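PDB 5L92: cytochrome P450 from Bacillus megaterium, which binds corticosterone with its heme iron in this crystal and probably acts as a monooxygenase that hydroxylates steroids. Local coordinates for residues 281-286 / 343-348; 245-250 / 356-361; 76-81 / 193-198. All coordinates share one frame; numbering follows the deposited sequence.

Contact 1 (281-286 / 343-348). With HEM (protoporphyrin IX containing Fe), chain C.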
loop_
_atom_site.group_PDB
_atom_site.type_symbol
_atom_site.label_atom_id
_atom_site.label_comp_id
_atom_site.label_asym_id
_atom_site.label_seq_id
_atom_site.Cartn_x
_atom_site.Cartn_y
_atom_site.Cartn_z
ATOM N N GLU A 281 4.843 1.914 14.182
ATOM C CA GLU A 281 6.119 2.575 13.990
ATOM C C GLU A 281 6.836 2.066 12.740
ATOM O O GLU A 281 7.628 2.805 12.183
ATOM C CB GLU A 281 6.950 2.453 15.290
ATOM C CG GLU A 281 8.415 2.887 15.268
ATOM C CD GLU A 281 8.551 4.365 15.182
ATOM O OE1 GLU A 281 7.555 5.002 14.817
ATOM O OE2 GLU A 281 9.612 4.899 15.514
ATOM N N VAL A 282 6.527 0.884 12.214
ATOM C CA VAL A 282 6.963 0.591 10.845
ATOM C C VAL A 282 6.177 1.429 9.833
ATOM O O VAL A 282 6.758 2.009 8.909
ATOM C CB VAL A 282 6.853 -0.903 10.533
ATOM C CG1 VAL A 282 7.379 -1.167 9.137
ATOM C CG2 VAL A 282 7.635 -1.727 11.559
ATOM N N LEU A 283 4.847 1.517 9.994
ATOM C CA LEU A 283 4.067 2.364 9.094
ATOM C C LEU A 283 4.630 3.778 9.007
ATOM O O LEU A 283 4.486 4.448 7.977
ATOM C CB LEU A 283 2.610 2.440 9.560
ATOM C CG LEU A 283 1.861 1.141 9.278
ATOM C CD1 LEU A 283 0.591 1.041 10.119
ATOM C CD2 LEU A 283 1.535 1.033 7.767
ATOM N N ARG A 284 5.235 4.260 10.078
ATOM C CA ARG A 284 5.849 5.593 10.085
ATOM C C ARG A 284 7.240 5.570 9.453
ATOM O O ARG A 284 7.577 6.434 8.631
ATOM C CB ARG A 284 5.949 6.110 11.540
ATOM C CG ARG A 284 6.288 7.601 11.633
ATOM C CD ARG A 284 6.913 8.074 12.988
ATOM N NE ARG A 284 8.148 7.377 13.392
ATOM C CZ ARG A 284 9.384 7.860 13.258
ATOM N NH1 ARG A 284 9.614 9.044 12.718
ATOM N NH2 ARG A 284 10.413 7.142 13.657
ATOM N N TYR A 285 8.064 4.591 9.847
ATOM C CA TYR A 285 9.505 4.576 9.603
ATOM C C TYR A 285 9.864 4.004 8.235
ATOM O O TYR A 285 10.792 4.496 7.588
ATOM C CB TYR A 285 10.195 3.774 10.725
ATOM C CG TYR A 285 11.688 3.979 10.839
ATOM C CD1 TYR A 285 12.224 5.116 11.448
ATOM C CD2 TYR A 285 12.556 3.036 10.352
ATOM C CE1 TYR A 285 13.605 5.275 11.550
ATOM C CE2 TYR A 285 13.900 3.173 10.465
ATOM C CZ TYR A 285 14.433 4.286 11.052
ATOM O OH TYR A 285 15.789 4.385 11.118
ATOM N N ARG A 286 9.132 2.988 7.777
ATOM C CA ARG A 286 9.367 2.346 6.494
ATOM C C ARG A 286 8.025 2.124 5.792
ATOM O O ARG A 286 7.538 1.013 5.602
ATOM C CB ARG A 286 10.166 1.070 6.664
ATOM C CG ARG A 286 11.680 1.392 6.807
ATOM C CD ARG A 286 12.561 0.195 6.533
ATOM N NE ARG A 286 13.907 0.420 7.001
ATOM C CZ ARG A 286 14.822 1.143 6.369
ATOM N NH1 ARG A 286 14.530 1.728 5.221
ATOM N NH2 ARG A 286 16.035 1.290 6.893
ATOM N N MET A 343 0.550 9.219 8.643
ATOM C CA MET A 343 -0.394 9.275 7.538
ATOM C C MET A 343 -0.114 8.158 6.538
ATOM O O MET A 343 -0.290 8.338 5.341
ATOM C CB MET A 343 -0.315 10.657 6.863
ATOM C CG MET A 343 -0.881 11.761 7.758
ATOM S SD MET A 343 -0.947 13.439 7.094
ATOM C CE MET A 343 0.779 13.911 7.261
ATOM N N ALA A 344 0.343 7.006 7.015
ATOM C CA ALA A 344 0.750 5.959 6.098
ATOM C C ALA A 344 -0.449 5.403 5.335
ATOM O O ALA A 344 -0.268 4.808 4.278
ATOM C CB ALA A 344 1.498 4.860 6.855
ATOM N N PHE A 345 -1.659 5.603 5.848
ATOM C CA PHE A 345 -2.885 5.248 5.163
ATOM C C PHE A 345 -3.544 6.451 4.504
ATOM O O PHE A 345 -4.714 6.372 4.119
ATOM C CB PHE A 345 -3.868 4.608 6.141
ATOM C CG PHE A 345 -3.426 3.271 6.652
ATOM C CD1 PHE A 345 -3.257 2.214 5.800
ATOM C CD2 PHE A 345 -3.153 3.088 8.010
ATOM C CE1 PHE A 345 -2.852 0.991 6.271
ATOM C CE2 PHE A 345 -2.759 1.841 8.481
ATOM C CZ PHE A 345 -2.593 0.810 7.614
ATOM N N GLY A 346 -2.830 7.562 4.388
ATOM C CA GLY A 346 -3.434 8.767 3.893
ATOM C C GLY A 346 -4.099 9.539 5.014
ATOM O O GLY A 346 -3.801 9.366 6.179
ATOM N N ARG A 347 -5.066 10.363 4.625
ATOM C CA ARG A 347 -5.679 11.349 5.497
ATOM C C ARG A 347 -6.818 12.024 4.748
ATOM O O ARG A 347 -6.604 12.563 3.661
ATOM C CB ARG A 347 -4.651 12.412 5.930
ATOM C CG ARG A 347 -5.267 13.661 6.603
ATOM C CD ARG A 347 -5.746 13.371 8.013
ATOM N NE ARG A 347 -4.608 13.080 8.871
ATOM C CZ ARG A 347 -4.036 13.943 9.712
ATOM N NH1 ARG A 347 -4.499 15.183 9.858
ATOM N NH2 ARG A 347 -2.985 13.552 10.422
ATOM N N GLY A 348 -7.992 12.085 5.347
ATOM C CA GLY A 348 -9.122 12.697 4.692
ATOM C C GLY A 348 -10.045 11.675 4.069
ATOM O O GLY A 348 -10.089 10.507 4.446
HETATM C CHA HEM C . -6.390 4.061 -0.171
HETATM C CHB HEM C . -2.138 2.763 1.867
HETATM C CHC HEM C . -3.672 -1.762 2.397
HETATM C CHD HEM C . -7.660 -0.553 -0.068
HETATM C C1A HEM C . -5.118 4.096 0.387
HETATM C C2A HEM C . -4.323 5.289 0.576
HETATM C C3A HEM C . -3.152 4.927 1.122
HETATM C C4A HEM C . -3.171 3.497 1.327
HETATM C CMA HEM C . -1.993 5.872 1.498
HETATM C CAA HEM C . -4.742 6.735 0.190
HETATM C CBA HEM C . -4.828 6.933 -1.324
HETATM C CGA HEM C . -4.901 8.388 -1.704
HETATM O O1A HEM C . -5.203 9.240 -0.858
HETATM O O2A HEM C . -4.634 8.734 -2.867
HETATM C C1B HEM C . -2.167 1.441 2.241
HETATM C C2B HEM C . -1.181 0.722 3.037
HETATM C C3B HEM C . -1.624 -0.541 3.157
HETATM C C4B HEM C . -2.881 -0.647 2.442
HETATM C CMB HEM C . 0.091 1.347 3.640
HETATM C CAB HEM C . -1.028 -1.740 3.925
HETATM C CBB HEM C . -0.185 -1.598 4.960
HETATM C C1C HEM C . -4.897 -1.828 1.775
HETATM C C2C HEM C . -5.684 -3.018 1.591
HETATM C C3C HEM C . -6.778 -2.679 0.934
HETATM C C4C HEM C . -6.720 -1.276 0.625
HETATM C CMC HEM C . -5.367 -4.443 2.111
HETATM C CAC HEM C . -7.844 -3.709 0.540
HETATM C CBC HEM C . -9.101 -3.558 0.947
HETATM C C1D HEM C . -7.674 0.788 -0.319
HETATM C C2D HEM C . -8.721 1.485 -1.039
HETATM C C3D HEM C . -8.388 2.784 -1.073
HETATM C C4D HEM C . -7.108 2.917 -0.384
HETATM C CMD HEM C . -9.960 0.764 -1.635
HETATM C CAD HEM C . -9.159 3.964 -1.714
HETATM C CBD HEM C . -10.064 4.662 -0.679
HETATM C CGD HEM C . -10.735 5.918 -1.199
HETATM O O1D HEM C . -11.763 6.345 -0.626
HETATM O O2D HEM C . -10.256 6.545 -2.178
HETATM N NA HEM C . -4.405 3.002 0.857
HETATM N NB HEM C . -3.170 0.564 1.888
HETATM N NC HEM C . -5.559 -0.780 1.159
HETATM N ND HEM C . -6.702 1.690 0.028
HETATM FE FE HEM C . -5.013 1.099 1.065
#

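Contact 2 (245-250 / 356-361). With HEM (protoporphyrin IX containing Fe), chain C; C0R (corticosterone), chain D.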
loop_
_atom_site.group_PDB
_atom_site.type_symbol
_atom_site.label_atom_id
_atom_site.label_comp_id
_atom_site.label_asym_id
_atom_site.label_seq_id
_atom_site.Cartn_x
_atom_site.Cartn_y
_atom_site.Cartn_z
ATOM N N GLU A 245 0.090 -5.851 -3.090
ATOM C CA GLU A 245 1.115 -4.816 -3.222
ATOM C C GLU A 245 1.284 -3.892 -2.019
ATOM O O GLU A 245 2.040 -2.918 -2.139
ATOM C CB GLU A 245 0.810 -3.908 -4.455
ATOM C CG GLU A 245 0.767 -4.593 -5.827
ATOM C CD GLU A 245 2.108 -5.187 -6.263
ATOM O OE1 GLU A 245 3.156 -4.775 -5.746
ATOM O OE2 GLU A 245 2.116 -6.069 -7.142
ATOM N N THR A 246 0.547 -4.092 -0.917
ATOM C CA THR A 246 0.621 -3.192 0.242
ATOM C C THR A 246 0.993 -3.927 1.512
ATOM O O THR A 246 2.135 -3.828 1.975
ATOM C CB THR A 246 -0.712 -2.474 0.432
ATOM O OG1 THR A 246 -1.738 -3.453 0.627
ATOM C CG2 THR A 246 -1.063 -1.620 -0.767
ATOM N N THR A 247 0.052 -4.678 2.110
ATOM C CA THR A 247 0.291 -5.378 3.365
ATOM C C THR A 247 1.528 -6.255 3.306
ATOM O O THR A 247 2.237 -6.395 4.318
ATOM C CB THR A 247 -0.941 -6.219 3.734
ATOM O OG1 THR A 247 -2.060 -5.348 3.895
ATOM C CG2 THR A 247 -0.727 -6.985 5.021
ATOM N N THR A 248 1.810 -6.853 2.147
ATOM C CA THR A 248 3.042 -7.627 2.026
ATOM C C THR A 248 4.260 -6.816 2.470
ATOM O O THR A 248 5.147 -7.341 3.155
ATOM C CB THR A 248 3.229 -8.128 0.601
ATOM O OG1 THR A 248 4.419 -8.912 0.564
ATOM C CG2 THR A 248 3.318 -6.941 -0.488
ATOM N N ASN A 249 4.306 -5.531 2.089
ATOM C CA ASN A 249 5.430 -4.688 2.437
ATOM C C ASN A 249 5.391 -4.239 3.887
ATOM O O ASN A 249 6.448 -4.052 4.483
ATOM C CB ASN A 249 5.477 -3.479 1.513
ATOM C CG ASN A 249 5.757 -3.896 0.121
ATOM O OD1 ASN A 249 6.594 -4.762 -0.082
ATOM N ND2 ASN A 249 5.013 -3.368 -0.839
ATOM N N LEU A 250 4.204 -4.066 4.475
ATOM C CA LEU A 250 4.163 -3.755 5.895
ATOM C C LEU A 250 4.830 -4.870 6.695
ATOM O O LEU A 250 5.657 -4.609 7.581
ATOM C CB LEU A 250 2.719 -3.558 6.341
ATOM C CG LEU A 250 2.455 -3.279 7.825
ATOM C CD1 LEU A 250 3.297 -2.108 8.355
ATOM C CD2 LEU A 250 0.947 -3.010 8.037
ATOM N N PRO A 356 -7.977 -1.425 8.485
ATOM C CA PRO A 356 -8.221 -2.447 9.518
ATOM C C PRO A 356 -7.745 -3.815 9.109
ATOM O O PRO A 356 -7.063 -4.501 9.886
ATOM C CB PRO A 356 -9.752 -2.411 9.697
ATOM C CG PRO A 356 -10.163 -1.083 9.313
ATOM C CD PRO A 356 -9.196 -0.621 8.223
ATOM N N LEU A 357 -8.064 -4.221 7.885
ATOM C CA LEU A 357 -7.591 -5.501 7.382
ATOM C C LEU A 357 -6.076 -5.566 7.399
ATOM O O LEU A 357 -5.501 -6.566 7.831
ATOM C CB LEU A 357 -8.133 -5.754 5.979
ATOM C CG LEU A 357 -7.670 -7.040 5.318
ATOM C CD1 LEU A 357 -8.146 -8.239 6.125
ATOM C CD2 LEU A 357 -8.175 -7.145 3.879
ATOM N N ALA A 358 -5.403 -4.514 6.911
ATOM C CA ALA A 358 -3.941 -4.535 6.874
ATOM C C ALA A 358 -3.359 -4.719 8.283
ATOM O O ALA A 358 -2.503 -5.574 8.503
ATOM C CB ALA A 358 -3.413 -3.246 6.211
ATOM N N ARG A 359 -3.872 -3.980 9.267
ATOM C CA ARG A 359 -3.347 -4.105 10.635
ATOM C C ARG A 359 -3.532 -5.508 11.204
ATOM O O ARG A 359 -2.616 -6.048 11.851
ATOM C CB ARG A 359 -4.010 -3.069 11.521
ATOM C CG ARG A 359 -3.502 -1.691 11.195
ATOM C CD ARG A 359 -4.389 -0.585 11.747
ATOM N NE ARG A 359 -3.599 0.643 11.886
ATOM C CZ ARG A 359 -4.051 1.874 11.660
ATOM N NH1 ARG A 359 -5.306 2.059 11.281
ATOM N NH2 ARG A 359 -3.239 2.928 11.810
ATOM N N ILE A 360 -4.700 -6.124 10.977
ATOM C CA ILE A 360 -4.943 -7.445 11.532
ATOM C C ILE A 360 -4.163 -8.524 10.778
ATOM O O ILE A 360 -3.613 -9.445 11.398
ATOM C CB ILE A 360 -6.460 -7.731 11.578
ATOM C CG1 ILE A 360 -6.768 -8.725 12.675
ATOM C CG2 ILE A 360 -7.002 -8.319 10.276
ATOM C CD1 ILE A 360 -6.821 -8.076 14.043
ATOM N N GLU A 361 -4.097 -8.451 9.446
ATOM C CA GLU A 361 -3.200 -9.352 8.716
ATOM C C GLU A 361 -1.772 -9.251 9.255
ATOM O O GLU A 361 -1.105 -10.265 9.490
ATOM C CB GLU A 361 -3.201 -9.033 7.208
ATOM C CG GLU A 361 -4.471 -9.462 6.409
ATOM C CD GLU A 361 -4.603 -8.773 4.995
ATOM O OE1 GLU A 361 -3.937 -7.732 4.697
ATOM O OE2 GLU A 361 -5.396 -9.286 4.175
HETATM C CHA HEM C . -6.390 4.061 -0.171
HETATM C CHB HEM C . -2.138 2.763 1.867
HETATM C CHC HEM C . -3.672 -1.762 2.397
HETATM C CHD HEM C . -7.660 -0.553 -0.068
HETATM C C1A HEM C . -5.118 4.096 0.387
HETATM C C2A HEM C . -4.323 5.289 0.576
HETATM C C3A HEM C . -3.152 4.927 1.122
HETATM C C4A HEM C . -3.171 3.497 1.327
HETATM C CMA HEM C . -1.993 5.872 1.498
HETATM C CAA HEM C . -4.742 6.735 0.190
HETATM C CBA HEM C . -4.828 6.933 -1.324
HETATM C CGA HEM C . -4.901 8.388 -1.704
HETATM O O1A HEM C . -5.203 9.240 -0.858
HETATM O O2A HEM C . -4.634 8.734 -2.867
HETATM C C1B HEM C . -2.167 1.441 2.241
HETATM C C2B HEM C . -1.181 0.722 3.037
HETATM C C3B HEM C . -1.624 -0.541 3.157
HETATM C C4B HEM C . -2.881 -0.647 2.442
HETATM C CMB HEM C . 0.091 1.347 3.640
HETATM C CAB HEM C . -1.028 -1.740 3.925
HETATM C CBB HEM C . -0.185 -1.598 4.960
HETATM C C1C HEM C . -4.897 -1.828 1.775
HETATM C C2C HEM C . -5.684 -3.018 1.591
HETATM C C3C HEM C . -6.778 -2.679 0.934
HETATM C C4C HEM C . -6.720 -1.276 0.625
HETATM C CMC HEM C . -5.367 -4.443 2.111
HETATM C CAC HEM C . -7.844 -3.709 0.540
HETATM C CBC HEM C . -9.101 -3.558 0.947
HETATM C C1D HEM C . -7.674 0.788 -0.319
HETATM C C2D HEM C . -8.721 1.485 -1.039
HETATM C C3D HEM C . -8.388 2.784 -1.073
HETATM C C4D HEM C . -7.108 2.917 -0.384
HETATM C CMD HEM C . -9.960 0.764 -1.635
HETATM C CAD HEM C . -9.159 3.964 -1.714
HETATM C CBD HEM C . -10.064 4.662 -0.679
HETATM C CGD HEM C . -10.735 5.918 -1.199
HETATM O O1D HEM C . -11.763 6.345 -0.626
HETATM O O2D HEM C . -10.256 6.545 -2.178
HETATM N NA HEM C . -4.405 3.002 0.857
HETATM N NB HEM C . -3.170 0.564 1.888
HETATM N NC HEM C . -5.559 -0.780 1.159
HETATM N ND HEM C . -6.702 1.690 0.028
HETATM FE FE HEM C . -5.013 1.099 1.065
HETATM C C1 C0R D . -2.296 2.571 -3.225
HETATM C C2 C0R D . -2.587 2.106 -1.787
HETATM C C3 C0R D . -3.697 0.964 -1.648
HETATM C C4 C0R D . -3.904 0.004 -2.923
HETATM C C5 C0R D . -3.187 0.349 -4.229
HETATM C C6 C0R D . -3.335 -0.622 -5.472
HETATM C C7 C0R D . -3.699 0.257 -6.791
HETATM C C8 C0R D . -2.728 1.406 -6.989
HETATM C C9 C0R D . -2.563 2.335 -5.710
HETATM C C10 C0R D . -2.262 1.599 -4.355
HETATM C C11 C0R D . -1.573 3.548 -6.078
HETATM C C12 C0R D . -2.058 4.321 -7.447
HETATM C C13 C0R D . -2.198 3.422 -8.657
HETATM C C14 C0R D . -3.179 2.171 -8.249
HETATM C C15 C0R D . -3.228 1.444 -9.363
HETATM C C16 C0R D . -3.305 2.553 -10.537
HETATM C C17 C0R D . -2.864 3.970 -9.704
HETATM C C18 C0R D . -0.796 2.902 -9.120
HETATM C C19 C0R D . -0.858 0.951 -4.350
HETATM C C20 C0R D . -2.075 4.942 -10.625
HETATM C C21 C0R D . -2.337 6.456 -10.626
HETATM O O1 C0R D . -4.329 0.674 -0.639
HETATM O O2 C0R D . -0.330 3.104 -6.235
HETATM O O3 C0R D . -1.222 4.495 -11.384
HETATM O O4 C0R D . -1.318 7.053 -11.422
#

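Contact 3 (76-81 / 193-198)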
loop_
_atom_site.group_PDB
_atom_site.type_symbol
_atom_site.label_atom_id
_atom_site.label_comp_id
_atom_site.label_asym_id
_atom_site.label_seq_id
_atom_site.Cartn_x
_atom_site.Cartn_y
_atom_site.Cartn_z
ATOM N N ARG A 76 -7.795 7.132 -23.324
ATOM C CA ARG A 76 -9.009 6.465 -22.871
ATOM C C ARG A 76 -8.986 6.036 -21.432
ATOM O O ARG A 76 -8.209 5.194 -21.081
ATOM C CB ARG A 76 -9.293 5.218 -23.697
ATOM C CG ARG A 76 -8.201 4.136 -23.698
ATOM C CD ARG A 76 -8.593 2.875 -24.466
ATOM N NE ARG A 76 -7.541 1.844 -24.405
ATOM C CZ ARG A 76 -7.611 0.677 -25.038
ATOM N NH1 ARG A 76 -8.666 0.414 -25.791
ATOM N NH2 ARG A 76 -6.639 -0.228 -24.914
ATOM N N GLN A 77 -9.872 6.592 -20.621
ATOM C CA GLN A 77 -10.007 6.214 -19.211
ATOM C C GLN A 77 -10.175 4.713 -18.965
ATOM O O GLN A 77 -10.675 4.000 -19.775
ATOM C CB GLN A 77 -11.161 6.968 -18.580
ATOM C CG GLN A 77 -11.247 6.808 -17.084
ATOM C CD GLN A 77 -10.062 7.422 -16.378
ATOM O OE1 GLN A 77 -9.054 6.778 -16.173
ATOM N NE2 GLN A 77 -10.181 8.683 -16.022
ATOM N N THR A 78 -9.728 4.258 -17.825
ATOM C CA THR A 78 -9.777 2.867 -17.450
ATOM C C THR A 78 -10.807 2.595 -16.378
ATOM O O THR A 78 -11.335 3.497 -15.810
ATOM C CB THR A 78 -8.423 2.437 -16.903
ATOM O OG1 THR A 78 -8.134 3.157 -15.719
ATOM C CG2 THR A 78 -7.356 2.701 -17.871
ATOM N N ALA A 79 -11.087 1.338 -16.114
ATOM C CA ALA A 79 -12.019 0.966 -15.083
ATOM C C ALA A 79 -11.404 1.429 -13.776
ATOM O O ALA A 79 -12.087 1.918 -12.930
ATOM C CB ALA A 79 -12.289 -0.512 -15.074
ATOM N N LEU A 80 -10.093 1.300 -13.666
ATOM C CA LEU A 80 -9.388 1.819 -12.488
ATOM C C LEU A 80 -9.617 3.317 -12.304
ATOM O O LEU A 80 -9.749 3.796 -11.167
ATOM C CB LEU A 80 -7.896 1.532 -12.594
ATOM C CG LEU A 80 -7.340 0.333 -11.827
ATOM C CD1 LEU A 80 -5.827 0.281 -12.093
ATOM C CD2 LEU A 80 -7.657 0.395 -10.288
ATOM N N GLY A 81 -9.714 4.065 -13.401
ATOM C CA GLY A 81 -9.968 5.497 -13.326
ATOM C C GLY A 81 -11.345 5.884 -12.822
ATOM O O GLY A 81 -11.559 7.067 -12.541
ATOM N N GLU A 193 -6.402 -6.540 -19.674
ATOM C CA GLU A 193 -6.527 -7.943 -19.270
ATOM C C GLU A 193 -7.151 -8.081 -17.879
ATOM O O GLU A 193 -8.005 -8.952 -17.652
ATOM C CB GLU A 193 -5.141 -8.589 -19.304
ATOM C CG GLU A 193 -4.611 -8.891 -20.730
ATOM C CD GLU A 193 -3.159 -9.360 -20.734
ATOM O OE1 GLU A 193 -2.519 -9.335 -19.661
ATOM O OE2 GLU A 193 -2.649 -9.755 -21.804
ATOM N N LEU A 194 -6.763 -7.209 -16.942
ATOM C CA LEU A 194 -7.442 -7.164 -15.647
ATOM C C LEU A 194 -8.932 -6.879 -15.818
ATOM O O LEU A 194 -9.777 -7.542 -15.220
ATOM C CB LEU A 194 -6.827 -6.097 -14.755
ATOM C CG LEU A 194 -5.555 -6.366 -13.951
ATOM C CD1 LEU A 194 -4.976 -5.028 -13.421
ATOM C CD2 LEU A 194 -5.905 -7.284 -12.828
ATOM N N GLU A 195 -9.266 -5.831 -16.564
ATOM C CA GLU A 195 -10.673 -5.538 -16.829
ATOM C C GLU A 195 -11.394 -6.734 -17.430
ATOM O O GLU A 195 -12.449 -7.141 -16.935
ATOM C CB GLU A 195 -10.786 -4.323 -17.745
ATOM C CG GLU A 195 -10.438 -3.063 -16.999
ATOM C CD GLU A 195 -10.390 -1.884 -17.894
ATOM O OE1 GLU A 195 -11.080 -1.953 -18.926
ATOM O OE2 GLU A 195 -9.667 -0.902 -17.579
ATOM N N THR A 196 -10.832 -7.337 -18.479
ATOM C CA THR A 196 -11.587 -8.401 -19.133
ATOM C C THR A 196 -11.702 -9.603 -18.220
ATOM O O THR A 196 -12.745 -10.263 -18.206
ATOM C CB THR A 196 -10.976 -8.793 -20.502
ATOM O OG1 THR A 196 -9.610 -9.150 -20.358
ATOM C CG2 THR A 196 -11.056 -7.657 -21.467
ATOM N N TYR A 197 -10.669 -9.868 -17.412
ATOM C CA TYR A 197 -10.788 -10.860 -16.349
ATOM C C TYR A 197 -12.019 -10.589 -15.503
ATOM O O TYR A 197 -12.861 -11.474 -15.307
ATOM C CB TYR A 197 -9.532 -10.856 -15.454
ATOM C CG TYR A 197 -9.578 -11.909 -14.378
ATOM C CD1 TYR A 197 -10.172 -11.654 -13.146
ATOM C CD2 TYR A 197 -9.066 -13.172 -14.613
ATOM C CE1 TYR A 197 -10.240 -12.623 -12.191
ATOM C CE2 TYR A 197 -9.113 -14.146 -13.663
ATOM C CZ TYR A 197 -9.715 -13.877 -12.448
ATOM O OH TYR A 197 -9.786 -14.848 -11.472
ATOM N N PHE A 198 -12.158 -9.363 -14.993
ATOM C CA PHE A 198 -13.241 -9.126 -14.051
ATOM C C PHE A 198 -14.610 -8.985 -14.720
ATOM O O PHE A 198 -15.628 -9.202 -14.061
ATOM C CB PHE A 198 -12.926 -7.903 -13.182
ATOM C CG PHE A 198 -12.099 -8.248 -11.964
ATOM C CD1 PHE A 198 -12.677 -8.907 -10.892
ATOM C CD2 PHE A 198 -10.748 -7.966 -11.927
ATOM C CE1 PHE A 198 -11.933 -9.271 -9.780
ATOM C CE2 PHE A 198 -9.982 -8.296 -10.824
ATOM C CZ PHE A 198 -10.561 -8.960 -9.744
HETATM O O HOH W 1 -8.407 -0.380 -15.121
#

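Contact 1 (281-286 / 343-348)
Leu283 and Phe345 both set CG anti to their own carbonyl carbon and beside the backbone N, with chi1 at -74° and -67°, and these torsions send the two side chains obliquely across each other. CD1 of Leu283 reaches CE2 of Phe345 at 3.8 Å, while the other branch, CD2, lies against the methyl of Ala344. Leucine suits this place because its fork can touch the ring and the alanine at once. Ala344 sits where the two segments run nearest: its CB is 3.2 Å from the carbonyl O of Leu283, a close approach that suits alanine's small methyl. Phe345 carries the contact on to the cofactor, its CE1 lying 3.7 Å from HEM C2B on the side of the porphyrin remote from the steroid. The turn from Met343 to Gly346 curls past a heme methyl, with Ala344 O 3.4 Å from HEM CMA. Glycine suits position 346 because at these backbone angles a CB would press on the carbonyl O of Phe345, and it would also be crowded by HEM CAA.

On another side of the helix, Arg284 grips Glu281 side-on. NE meets OE1 at 2.8 Å in a nearly straight bond (166°), and NH2 meets OE2 from above the carboxylate plane at 3.0 Å. This is the ExxR pair of the P450 family; Arg337 gives the glutamate a second positive partner, and His321 O and Pro330 O take up the arginine's NH1.

Helix 275-285 thus lies beside the proximal heme loop. Val282 leans on Thr254 of helix 247-260, Met343 packs on helix 52-60, and Phe345 rests on Ala355 at the start of helix 355-372, while its backbone bonds to that of Cys352, the axial ligand of iron.

Contact 2 (245-250 / 356-361)
Thr247 lays its hydroxyl over the methyl of Ala358, OG1 to CB 3.4 Å, where segments 245-250 and 356-361 come nearest. Alanine fits because its small side chain lets the threonine hydroxyl and the heme vinyl both close in on one methyl, with Ala358 CB 3.6 Å from HEM CAB. With OG1 anti to the carbonyl carbon (chi1 -61°), Thr247 turns both branches to Glu361, whose extended chain comes across at about a right angle. OG1 and OE1 stand 3.1 Å apart, close enough for a hydrogen bond from the hydroxyl, although another acceptor competes for that proton. The CG2 methyl lies beside the same carboxylate oxygen. Further along, Leu250 supplies an apolar wall: CD2 is 3.6 Å from HEM CBB, the end of the vinyl.

Thr246 faces the heme and the steroid instead. Its OG1 is held between the backbone N and the carbonyl carbon (chi1 59°), sits 3.1 Å from the methine carbon HEM CHC, and bonds to the carbonyl O of Ala242 one turn earlier, where helix 229-245 is ending. CG2 lies 3.8 Å from C3 of corticosterone. An alanine here would remove both branches, which would probably leave the Ala242 carbonyl without its hydroxyl mate and open a gap over that part of the porphyrin, beside the steroid's C3.

This is the interrupted I-helix of P450s, with its threonine beside the distal face. The steroid's ketone oxygen, C0R O1, binds the iron, HEM FE, at 1.9 Å, in the position at which oxygen would bind. With Thr246 packed on both heme and steroid, the pose is consistent with a ligand-blocked rather than a reactive complex.

Contact 3 (76-81 / 193-198)
The tight part of this contact is a single carboxylate oxygen, OE2 of Glu195, pressed against the backbone at Ala79. The amide N of Ala79 donates to it at 3.0 Å along a nearly straight line (175°), approaching from well above the carboxylate plane (64° out of it). A water joins the same oxygen to the amide of Leu80, lying 2.8 Å from Leu80 N and giving a proton to OE2. Two successive amides of a helical turn that lacks regular bonds are thus satisfied by one acidic side chain, directly and through water. Glutamate suits the place because its chain, extended beyond CG, spans the distance from the helix to the loop. Alanine suits the other side, since its methyl slips beside the glutamate stem, Ala79 CB to Glu195 CG 3.7 Å. Thr78 adds its CB at 3.6 Å from OE2, and its OG1 accepts from Gly81 N at 2.9 Å, an ST motif that tightens the turn. Gly81 has no side chain to collide with Gln77 OE1, which itself accepts from Thr78 N at 3.1 Å.

The other side is looser. Arg76, Gln77 and Thr196 are exposed, and the arginine reaches Asp192 only in a long, weak ion pair. The buried surface is small, so the polar grip rather than broad apolar packing defines the join.

Leu80 also touches corticosterone, so the join borders the steroid pocket. In P450 terms the B-C loop here meets the long G helix, 177-207, with helix 229-245 packing against both: Ala79 rests on Val233, and Leu80 and Phe198 both touch Ile237. Leu194 packs on Trp164 and Ile168 of helix 158-169.

In the fold
Contacts 1 and 2 form one continuous block around the heme, their centres 12 Å apart. Leu283 CD2 meets Leu250 CD1 at 3.6 Å, and Phe345 CE2 lies 3.4 Å from Arg359 CZ, so the proximal loop, helix 275-285 and the two helices of contact 2 pack together. Contact 3 stands apart, its centre about 28 Å from that of contact 1 and about 24 Å from that of contact 2, whose nearest atoms are about 10 Å away. Corticosterone bridges that separation, touching Leu80 and Thr246. Contact 1 backs the heme from the cysteine side, contact 2 reaches from there to the substrate side through Thr246, and contact 3 borders the far part of the steroid pocket.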